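Local structure of amine oxidase domain-containing protein (Pyrococcus furiosus, 3NRN) at residues A15-A20 against R197-N202. The protein is uncharacterised but binds adenosine monophosphate and is probably a flavin-dependent oxidoreductase of the amine oxidase family. Sequence-based numbering, arbitrary orientation.
Sequences AGAFLA and RIIMEN
Asn-202, whose CB rests on Ala-20, turns its amide back onto its own helix end: ND2 donates to the carbonyl O of Ile-198, 2.6 Å away, in a nearly straight bond (N-H...O 170°). Chi1 of -79° sets CG anti to the carbonyl carbon and beside the backbone N, from where the amide can turn back to Ile-198 O; the acceptor sits almost in the amide plane, a placement that would hold the amide against turning. Asn-202 CB packs on Ala-20, 3.6 Å from its O and 3.7 Å from its CB. An alanine here would keep the CB packing but would probably leave Ile-198 O without its amide donor and the end of helix 188-200 less firmly held. A water bridges the two backbones, within hydrogen-bonding distance of Ala-20 O (2.8 Å) and Asn-202 O (2.7 Å). Helix 10-21 follows the first strand of the parallel sheet and its glycine-rich turn, consistent with the Rossmann-type nucleotide-binding fold of this family, and helix 188-200 packs against it. Small residues let the backbones approach, with the CA atoms of Ala-17 and Ile-199 4.9 Å apart. Ile-199 lays CG1 on the Ala-17 backbone, 3.7 Å from its CA, and reaches CD1 towards Gly-16, where a side chain would be tightly placed. On Ala-17 CB, the CG2 branch of Ile-198 adds a looser contact at 4.1 Å, and Leu-72 of helix 64-72 touches both residues.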
loop_
_atom_site.group_PDB
_atom_site.type_symbol
_atom_site.label_atom_id
_atom_site.label_comp_id
_atom_site.label_asym_id
_atom_site.label_seq_id
_atom_site.Cartn_x
_atom_site.Cartn_y
_atom_site.Cartn_z
ATOM N N ALA A 15 -12.611 4.589 5.736
ATOM C CA ALA A 15 -13.518 4.272 6.831
ATOM C C ALA A 15 -14.526 5.397 7.056
ATOM O O ALA A 15 -15.720 5.144 7.232
ATOM C CB ALA A 15 -12.728 4.020 8.097
ATOM N N GLY A 16 -14.039 6.636 7.049
ATOM C CA GLY A 16 -14.910 7.779 7.254
ATOM C C GLY A 16 -15.969 7.884 6.171
ATOM O O GLY A 16 -17.133 8.193 6.436
ATOM N N ALA A 17 -15.565 7.626 4.938
ATOM C CA ALA A 17 -16.485 7.691 3.823
ATOM C C ALA A 17 -17.543 6.592 3.932
ATOM O O ALA A 17 -18.733 6.852 3.766
ATOM C CB ALA A 17 -15.721 7.554 2.520
ATOM N N PHE A 18 -17.113 5.365 4.216
ATOM C CA PHE A 18 -18.054 4.249 4.318
ATOM C C PHE A 18 -19.096 4.488 5.399
ATOM O O PHE A 18 -20.296 4.282 5.184
ATOM C CB PHE A 18 -17.320 2.934 4.622
ATOM C CG PHE A 18 -18.221 1.723 4.619
ATOM C CD1 PHE A 18 -18.444 1.008 3.445
ATOM C CD2 PHE A 18 -18.874 1.317 5.784
ATOM C CE1 PHE A 18 -19.309 -0.102 3.433
ATOM C CE2 PHE A 18 -19.741 0.210 5.786
ATOM C CZ PHE A 18 -19.958 -0.500 4.603
ATOM N N LEU A 19 -18.630 4.925 6.564
ATOM C CA LEU A 19 -19.509 5.171 7.695
ATOM C C LEU A 19 -20.408 6.390 7.503
ATOM O O LEU A 19 -21.563 6.383 7.930
ATOM C CB LEU A 19 -18.675 5.310 8.972
ATOM C CG LEU A 19 -17.939 4.030 9.392
ATOM C CD1 LEU A 19 -17.015 4.316 10.566
ATOM C CD2 LEU A 19 -18.954 2.945 9.763
ATOM N N ALA A 20 -19.891 7.434 6.862
ATOM C CA ALA A 20 -20.693 8.635 6.625
ATOM C C ALA A 20 -21.827 8.270 5.673
ATOM O O ALA A 20 -22.969 8.700 5.847
ATOM C CB ALA A 20 -19.841 9.728 6.021
ATOM N N ARG A 197 -14.974 14.284 -0.873
ATOM C CA ARG A 197 -16.281 14.726 -1.353
ATOM C C ARG A 197 -17.397 13.886 -0.742
ATOM O O ARG A 197 -18.430 14.412 -0.336
ATOM C CB ARG A 197 -16.357 14.618 -2.881
ATOM C CG ARG A 197 -17.775 14.761 -3.448
ATOM C CD ARG A 197 -17.820 14.474 -4.945
ATOM N NE ARG A 197 -17.678 13.051 -5.250
ATOM C CZ ARG A 197 -18.589 12.125 -4.959
ATOM N NH1 ARG A 197 -19.716 12.467 -4.351
ATOM N NH2 ARG A 197 -18.385 10.855 -5.286
ATOM N N ILE A 198 -17.183 12.576 -0.681
ATOM C CA ILE A 198 -18.189 11.669 -0.145
ATOM C C ILE A 198 -18.467 11.921 1.329
ATOM O O ILE A 198 -19.613 11.830 1.779
ATOM C CB ILE A 198 -17.768 10.202 -0.350
ATOM C CG1 ILE A 198 -17.743 9.884 -1.847
ATOM C CG2 ILE A 198 -18.718 9.274 0.390
ATOM C CD1 ILE A 198 -17.060 8.579 -2.185
ATOM N N ILE A 199 -17.418 12.228 2.079
ATOM C CA ILE A 199 -17.565 12.503 3.504
ATOM C C ILE A 199 -18.305 13.826 3.730
ATOM O O ILE A 199 -19.194 13.922 4.580
ATOM C CB ILE A 199 -16.182 12.599 4.197
ATOM C CG1 ILE A 199 -15.468 11.251 4.126
ATOM C CG2 ILE A 199 -16.348 13.013 5.662
ATOM C CD1 ILE A 199 -14.057 11.278 4.693
HETATM N N MSE A 200 -17.933 14.845 2.964
HETATM C CA MSE A 200 -18.555 16.153 3.119
HETATM C C MSE A 200 -20.004 16.179 2.642
HETATM O O MSE A 200 -20.824 16.911 3.190
HETATM C CB MSE A 200 -17.724 17.214 2.394
HETATM C CG MSE A 200 -16.291 17.319 2.920
HETATM SE SE MSE A 200 -16.197 17.742 4.689
HETATM C CE MSE A 200 -16.367 16.182 5.471
ATOM N N GLU A 201 -20.329 15.372 1.637
ATOM C CA GLU A 201 -21.697 15.341 1.137
ATOM C C GLU A 201 -22.574 14.418 1.977
ATOM O O GLU A 201 -23.771 14.296 1.740
ATOM C CB GLU A 201 -21.716 14.909 -0.333
ATOM C CG GLU A 201 -20.800 15.759 -1.203
ATOM C CD GLU A 201 -21.041 15.589 -2.690
ATOM O OE1 GLU A 201 -21.386 14.470 -3.124
ATOM O OE2 GLU A 201 -20.863 16.582 -3.428
ATOM N N ASN A 202 -21.980 13.772 2.973
ATOM C CA ASN A 202 -22.742 12.881 3.833
ATOM C C ASN A 202 -22.706 13.322 5.288
ATOM O O ASN A 202 -22.585 12.497 6.199
ATOM C CB ASN A 202 -22.231 11.448 3.702
ATOM C CG ASN A 202 -22.754 10.759 2.454
ATOM O OD1 ASN A 202 -23.901 10.325 2.410
ATOM N ND2 ASN A 202 -21.915 10.668 1.428
HETATM O O HOH W 1 -24.124 10.620 7.482
#